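PDB 5M2S: Doc8: Type I dockerin repeat domain from family 9 glycoside hydrolase WP_009982745[Ruminococcus flavefaciens] from Ruminococcus flavefaciens FD-1, which probably docks its parent family 9 glycoside hydrolase onto a cohesin module of the cellulosome, through a calcium-stabilised dockerin fold built from two repeats. Local coordinates for residues 31-36 with 66-71; 40-45 with 85-90; 26-31 with 73-78. All coordinates share one frame; numbering follows the deposited sequence. Where two conformers were deposited one is given.

Contact 1 of 3, residues 31-36 with 66-71; sequences ANCDGI and TAQGEL. With CA (calcium ion), chain G.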
# COMPACT_ATOMS: atom_id res chain seq x y z
N ALA B 31 -3.33 15.04 -7.62
CA ALA B 31 -3.71 14.74 -8.99
C ALA B 31 -5.20 14.52 -9.16
O ALA B 31 -5.73 14.76 -10.26
CB ALA B 31 -2.90 13.56 -9.50
N ASN B 32 -5.88 14.07 -8.11
CA ASN B 32 -7.34 13.90 -8.19
C ASN B 32 -8.17 15.07 -7.59
O ASN B 32 -9.40 14.99 -7.51
CB ASN B 32 -7.77 12.55 -7.64
CG ASN B 32 -7.59 12.42 -6.15
OD1 ASN B 32 -7.38 13.41 -5.45
ND2 ASN B 32 -7.62 11.18 -5.66
N CYS B 33 -7.48 16.13 -7.19
CA CYS B 33 -8.11 17.37 -6.70
C CYS B 33 -9.14 17.17 -5.59
O CYS B 33 -10.19 17.85 -5.57
CB CYS B 33 -8.74 18.12 -7.86
SG CYS B 33 -7.56 18.61 -9.13
N ASP B 34 -8.81 16.32 -4.63
CA ASP B 34 -9.67 16.11 -3.47
C ASP B 34 -9.17 16.80 -2.21
O ASP B 34 -9.80 16.69 -1.15
CB ASP B 34 -9.92 14.61 -3.25
CG ASP B 34 -8.74 13.88 -2.66
OD1 ASP B 34 -7.63 14.46 -2.65
OD2 ASP B 34 -8.95 12.73 -2.21
N GLY B 35 -8.05 17.53 -2.30
CA GLY B 35 -7.50 18.30 -1.18
C GLY B 35 -6.62 17.54 -0.21
O GLY B 35 -6.19 18.10 0.82
N ILE B 36 -6.35 16.28 -0.53
CA ILE B 36 -5.34 15.54 0.23
C ILE B 36 -4.45 14.80 -0.75
O ILE B 36 -4.80 14.58 -1.92
CB ILE B 36 -5.91 14.56 1.29
CG1 ILE B 36 -6.56 13.35 0.65
CG2 ILE B 36 -6.90 15.24 2.24
CD1 ILE B 36 -6.82 12.27 1.66
N THR B 66 -8.17 15.72 -14.35
CA THR B 66 -8.50 17.03 -14.86
C THR B 66 -7.24 17.82 -15.17
O THR B 66 -6.13 17.46 -14.76
CB THR B 66 -9.33 17.82 -13.85
OG1 THR B 66 -8.55 18.10 -12.68
CG2 THR B 66 -10.56 17.04 -13.45
N ALA B 67 -7.40 18.92 -15.90
CA ALA B 67 -6.25 19.81 -16.16
C ALA B 67 -5.55 20.26 -14.88
O ALA B 67 -4.31 20.27 -14.80
CB ALA B 67 -6.69 21.01 -16.96
N GLN B 68 -6.34 20.65 -13.88
CA GLN B 68 -5.77 21.09 -12.61
C GLN B 68 -5.04 19.93 -11.97
O GLN B 68 -3.94 20.10 -11.40
CB GLN B 68 -6.85 21.62 -11.67
CG GLN B 68 -6.28 22.15 -10.36
CD GLN B 68 -5.38 23.36 -10.58
OE1 GLN B 68 -5.83 24.39 -11.08
NE2 GLN B 68 -4.11 23.24 -10.24
N GLY B 69 -5.61 18.73 -12.09
CA GLY B 69 -4.98 17.54 -11.57
C GLY B 69 -3.62 17.25 -12.23
O GLY B 69 -2.66 16.81 -11.56
N GLU B 70 -3.52 17.48 -13.53
CA GLU B 70 -2.25 17.29 -14.23
C GLU B 70 -1.21 18.30 -13.80
O GLU B 70 -0.01 18.00 -13.82
CB GLU B 70 -2.42 17.34 -15.75
CG GLU B 70 -3.22 16.17 -16.26
CD GLU B 70 -3.12 15.98 -17.75
OE1 GLU B 70 -2.96 17.00 -18.46
OE2 GLU B 70 -3.16 14.80 -18.18
N LEU B 71 -1.63 19.52 -13.47
CA LEU B 71 -0.69 20.52 -12.92
C LEU B 71 -0.24 20.09 -11.53
O LEU B 71 0.96 20.08 -11.25
CB LEU B 71 -1.29 21.91 -12.85
CG LEU B 71 -1.59 22.53 -14.22
CD1 LEU B 71 -2.32 23.86 -14.07
CD2 LEU B 71 -0.32 22.74 -15.01
CA CA G . -5.72 13.72 -3.79
O HOH W 1 -8.03 15.51 -11.46
O HOH W 2 -6.55 11.64 -2.97

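Contact 2 of 3, residues 40-45 with 85-90; sequences SDAVII and ADALAI. With CA (calcium ion), chain G; CA (calcium ion), chain F.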
# COMPACT_ATOMS: atom_id res chain seq x y z
N SER B 40 -4.31 7.37 -3.83
CA SER B 40 -5.27 7.52 -4.96
C SER B 40 -4.75 8.50 -6.02
O SER B 40 -5.11 8.44 -7.22
CB SER B 40 -6.68 7.96 -4.52
OG SER B 40 -7.48 6.86 -4.04
N ASP B 41 -3.91 9.42 -5.59
CA ASP B 41 -3.28 10.34 -6.54
C ASP B 41 -2.31 9.61 -7.45
O ASP B 41 -2.26 9.91 -8.62
CB ASP B 41 -2.62 11.49 -5.77
CG ASP B 41 -3.64 12.36 -5.06
OD1 ASP B 41 -4.52 12.92 -5.77
OD2 ASP B 41 -3.58 12.52 -3.82
N ALA B 42 -1.58 8.61 -6.94
CA ALA B 42 -0.76 7.79 -7.80
C ALA B 42 -1.61 6.94 -8.74
O ALA B 42 -1.29 6.80 -9.94
CB ALA B 42 0.21 6.91 -6.97
N VAL B 43 -2.73 6.41 -8.23
CA VAL B 43 -3.65 5.66 -9.07
C VAL B 43 -4.14 6.49 -10.26
O VAL B 43 -4.11 6.03 -11.41
CB VAL B 43 -4.87 5.17 -8.24
CG1 VAL B 43 -5.94 4.57 -9.14
CG2 VAL B 43 -4.43 4.15 -7.18
N ILE B 44 -4.64 7.70 -10.01
CA ILE B 44 -5.21 8.45 -11.13
C ILE B 44 -4.17 8.76 -12.23
O ILE B 44 -4.49 8.74 -13.43
CB ILE B 44 -6.02 9.68 -10.67
CG1 ILE B 44 -6.98 10.10 -11.79
CG2 ILE B 44 -5.13 10.83 -10.23
CD1 ILE B 44 -7.91 11.19 -11.31
N ILE B 45 -2.94 9.06 -11.83
CA ILE B 45 -1.88 9.25 -12.78
C ILE B 45 -1.67 7.97 -13.61
O ILE B 45 -1.61 8.03 -14.83
CB ILE B 45 -0.57 9.68 -12.06
CG1 ILE B 45 -0.67 11.14 -11.56
CG2 ILE B 45 0.66 9.54 -12.98
CD1 ILE B 45 0.44 11.52 -10.57
N ALA B 85 6.90 8.47 -13.49
CA ALA B 85 7.74 8.94 -12.40
C ALA B 85 7.03 9.88 -11.45
O ALA B 85 7.43 10.01 -10.28
CB ALA B 85 8.99 9.60 -12.95
N ASP B 86 5.98 10.56 -11.91
CA ASP B 86 5.16 11.40 -11.00
C ASP B 86 4.42 10.55 -9.95
O ASP B 86 4.36 10.91 -8.76
CB ASP B 86 4.20 12.26 -11.82
CG ASP B 86 4.93 13.30 -12.66
OD1 ASP B 86 5.65 14.15 -12.08
OD2 ASP B 86 4.85 13.24 -13.90
N ALA B 87 3.87 9.43 -10.40
CA ALA B 87 3.22 8.47 -9.50
C ALA B 87 4.22 7.91 -8.51
O ALA B 87 3.95 7.85 -7.31
CB ALA B 87 2.56 7.35 -10.28
N LEU B 88 5.40 7.51 -8.99
CA LEU B 88 6.44 6.99 -8.10
C LEU B 88 6.86 8.00 -7.08
O LEU B 88 7.11 7.64 -5.92
CB LEU B 88 7.67 6.54 -8.89
CG LEU B 88 7.42 5.39 -9.88
CD1 LEU B 88 8.65 5.10 -10.73
CD2 LEU B 88 7.02 4.17 -9.11
N ALA B 89 6.96 9.28 -7.48
CA ALA B 89 7.33 10.33 -6.52
C ALA B 89 6.30 10.46 -5.39
O ALA B 89 6.65 10.66 -4.21
CB ALA B 89 7.49 11.66 -7.25
N ILE B 90 5.02 10.38 -5.75
CA ILE B 90 3.96 10.42 -4.74
C ILE B 90 4.14 9.24 -3.78
O ILE B 90 4.05 9.41 -2.55
CB ILE B 90 2.56 10.44 -5.41
CG1 ILE B 90 2.38 11.76 -6.17
CG2 ILE B 90 1.44 10.21 -4.39
CD1 ILE B 90 1.15 11.79 -7.04
CA CA G . -5.72 13.72 -3.79
CA CA F . 6.44 15.10 -14.29
O HOH W 3 7.86 13.17 -14.62
O HOH W 2 -6.55 11.64 -2.97

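Contact 3 of 3, residues 26-31 with 73-78; sequences TLWGDA and GDVNEN. With CA (calcium ion), chain F; CA (calcium ion), chain G.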
# COMPACT_ATOMS: atom_id res chain seq x y z
N THR B 26 -2.76 23.90 -6.79
CA THR B 26 -3.52 24.04 -5.55
C THR B 26 -2.86 23.28 -4.42
O THR B 26 -2.82 23.73 -3.29
CB THR B 26 -4.99 23.56 -5.72
OG1 THR B 26 -5.02 22.18 -6.10
CG2 THR B 26 -5.67 24.35 -6.81
N LEU B 27 -2.33 22.10 -4.72
CA LEU B 27 -1.70 21.25 -3.70
C LEU B 27 -0.80 20.26 -4.45
O LEU B 27 -1.28 19.54 -5.33
CB LEU B 27 -2.78 20.49 -2.91
CG LEU B 27 -2.31 19.68 -1.70
CD1 LEU B 27 -1.69 20.59 -0.64
CD2 LEU B 27 -3.45 18.89 -1.08
N TRP B 28 0.50 20.29 -4.16
CA TRP B 28 1.47 19.44 -4.87
C TRP B 28 1.16 17.97 -4.58
O TRP B 28 1.10 17.57 -3.42
CB TRP B 28 2.91 19.74 -4.46
CG TRP B 28 3.46 21.01 -5.01
CD1 TRP B 28 3.80 22.14 -4.32
CD2 TRP B 28 3.73 21.29 -6.39
NE1 TRP B 28 4.27 23.11 -5.19
CE2 TRP B 28 4.24 22.60 -6.47
CE3 TRP B 28 3.61 20.54 -7.56
CZ2 TRP B 28 4.63 23.18 -7.69
CZ3 TRP B 28 3.98 21.11 -8.79
CH2 TRP B 28 4.49 22.43 -8.83
N GLY B 29 0.98 17.20 -5.65
CA GLY B 29 0.66 15.76 -5.54
C GLY B 29 -0.81 15.46 -5.67
O GLY B 29 -1.19 14.31 -5.86
N ASP B 30 -1.66 16.49 -5.61
CA ASP B 30 -3.11 16.26 -5.56
C ASP B 30 -3.71 16.14 -6.96
O ASP B 30 -4.52 16.97 -7.41
CB ASP B 30 -3.82 17.34 -4.74
CG ASP B 30 -5.27 17.02 -4.48
OD1 ASP B 30 -5.69 15.83 -4.63
OD2 ASP B 30 -6.00 18.01 -4.13
N ALA B 31 -3.33 15.04 -7.62
CA ALA B 31 -3.71 14.74 -8.99
C ALA B 31 -5.20 14.52 -9.16
O ALA B 31 -5.73 14.76 -10.26
CB ALA B 31 -2.90 13.56 -9.50
N GLY B 73 -0.21 17.17 -10.19
CA GLY B 73 0.46 15.90 -10.21
C GLY B 73 1.86 15.89 -10.77
O GLY B 73 2.56 14.88 -10.65
N ASP B 74 2.28 17.01 -11.36
CA ASP B 74 3.60 17.08 -12.04
C ASP B 74 4.66 17.43 -11.00
O ASP B 74 5.20 18.55 -10.97
CB ASP B 74 3.56 18.09 -13.19
CG ASP B 74 4.84 18.09 -14.01
OD1 ASP B 74 5.70 17.20 -13.79
OD2 ASP B 74 4.97 18.98 -14.89
N VAL B 75 4.91 16.44 -10.14
CA VAL B 75 5.77 16.61 -8.97
C VAL B 75 7.22 16.15 -9.26
O VAL B 75 8.15 16.56 -8.56
CB VAL B 75 5.20 15.85 -7.73
CG1 VAL B 75 3.92 16.53 -7.26
CG2 VAL B 75 4.95 14.37 -8.00
N ASN B 76 7.38 15.27 -10.23
CA ASN B 76 8.68 14.80 -10.67
C ASN B 76 9.06 15.56 -11.92
O ASN B 76 8.28 15.61 -12.88
CB ASN B 76 8.63 13.29 -10.99
CG ASN B 76 9.88 12.81 -11.71
OD1 ASN B 76 9.95 12.78 -12.96
ND2 ASN B 76 10.92 12.47 -10.92
N GLU B 77 10.23 16.16 -11.91
CA GLU B 77 10.73 16.93 -13.06
C GLU B 77 9.68 17.95 -13.51
O GLU B 77 9.39 18.09 -14.70
CB GLU B 77 11.14 15.99 -14.21
CG GLU B 77 12.33 15.10 -13.93
CD GLU B 77 13.65 15.86 -13.87
OE1 GLU B 77 13.64 17.10 -14.00
OE2 GLU B 77 14.71 15.20 -13.74
N ASN B 78 9.09 18.67 -12.53
CA ASN B 78 8.05 19.64 -12.82
C ASN B 78 8.36 20.45 -14.11
O ASN B 78 9.44 21.05 -14.24
CB ASN B 78 7.82 20.59 -11.64
CG ASN B 78 6.73 21.61 -11.92
OD1 ASN B 78 7.03 22.81 -12.08
ND2 ASN B 78 5.50 21.15 -12.01
CA CA F . 6.44 15.10 -14.29
CA CA G . -5.72 13.72 -3.79
O HOH W 3 7.86 13.17 -14.62
O HOH W 2 -6.55 11.64 -2.97

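Contact 1 of 3, residues 31-36 with 66-71
The carbonyl oxygen of A31 meets the first turn of helix 67-72 in two ways. Water 1 donates a bond of 2.7 Å to A31 O and accepts one from T66 N, while G69 CA lies directly against the same oxygen, 3.2 Å from A31 O, in a CA-H...O contact. A second such contact runs the other way, from A31 CA to G69 O. Any beta carbon at G69 would collide with A31 O, and this close backbone approach therefore depends on glycine. Beside it, C33 SG rests over the start of the helix, 3.5 Å from G69 N; with SG anti to the carbonyl carbon (chi1 -60°), the sulfur also reaches T66 OG1 and the CG of Q68. The amide of G69 is already used, since T66 caps the helix with a bond of 3.1 Å from G69 N to T66 OG1. Farther along 31-36 the chain curls round calcium, bound by N32 OD1, D34 OD1, I36 O and water 2, with D30 and D41 completing the site. D34 OD1 also accepts from I36 N at 165°, from above the carboxylate plane. This Asx turn belongs to the EF-hand-like calcium loop of a type I dockerin repeat, here backed by an N-capped helix.

Contact 2 of 3, residues 40-45 with 85-90
I45 and I90 reach toward each other tip to tip, and their CD1 methyls meet at 3.6 Å, I45 CD1 against I90 CD1. The segments 40-45 and 85-90 are antiparallel: their N-to-C directions make 172°, and their axes come within 8.6 Å, a spacing consistent with alanine on both sides, where A42 CB lies 4.1 Å from A87 CB. The pairing is nearly symmetrical. I45 CD1 packs on the CB of D86 at 4.0 Å, and I90 CD1 packs on the CB of D41 at the same 4.0 Å. In both isoleucines CG1 stands anti to the carbonyl carbon (chi1 -73° in I45, -67° in I90), which sends the CD1 arm across to the other helix. The match is not perfect: I45 CG2 comes to 4.0 Å from A87 CB, whereas I90 CG2 stays at a looser 4.4 Å from A42 CB.

All six touching residues are buried, the two aspartates joining the apolar seam through CB. The outer sides differ, for L88 is exposed and A85 partly so, and S40, V43, I44 and L88 meet the chain of another protein, consistent with the cohesin-binding surface of dockerins. D41 and D86 each join seam to metal: both carboxylate oxygens of each bind a calcium ion, and OD2 accepts from D38 N in one case and T83 N in the other. Helices 39-50 and 84-94 thus form the central antiparallel pair of the domain, with the calcium loops packed against them, A31 on I44 and I45, and V75 on A89 and I90.

Contact 3 of 3, residues 26-31 with 73-78
The indole of W28 and the side-chain amide of N78 cross nearly at right angles, their planes 87° apart. N78 ND2 sits at the ring edge, near its plane and 3.6 Å from both W28 CZ3 and W28 CH2; D74 O and V75 CG1 approach the six-membered ring obliquely, and L101 and T102 also pack on the indole. These residues join the openings of the two calcium-binding loops of the dockerin fold, which start at D30 and D74. Each aspartate is the centre of an inverse gamma turn and gives its OD1 to its own calcium ion, while OD2 is held within the loop, by G35 N for D30 and by G79 for D74.

The amide of N78 cannot turn easily, because its ND2 donates to D74 O at 2.8 Å, in the carbonyl plane. W28 CZ3 therefore abuts an existing polar pair, with D74 O 3.6 Å from it. CG of W28 lies anti to its carbonyl carbon (chi1 -74°), and the ring swings past V75, whose CG1 approaches W28 CE3 at 4.0 Å. An alanine here would take away the whole indole and is likely to uncover the N78-D74 bond as well as one flank of V75.

A type II turn from L27 to D30 carries the chain from the indole to the first loop. G29 takes its third position, with a positive phi at which a side chain would press on the preceding carbonyl. The valine lies against the backbone of this glycine, and at the far end A31 CB touches G73 CA. The closest approach between the two segments is that of a V75 methyl, CG1, at 3.4 Å from G29 N.

The three contacts illustrate how two small metal loops can organise a domain with no strands. Contacts 1 and 3 share A31 and have centres about 8 Å apart; contact 2 has its centre about 11 Å from that of contact 1 and about 9 Å from that of contact 3. The helices of contact 2 are tied to the loops by probable hydrogen bonds, N32 N to D41 OD1 at 2.9 Å and N76 N to D86 OD1 at 2.8 Å. All three contacts supply ligands to the calcium ion held by D30 and D41; contacts 2 and 3 also serve the ion held by D74 and D86. Each ion thus ties its loop to one helix of the pair.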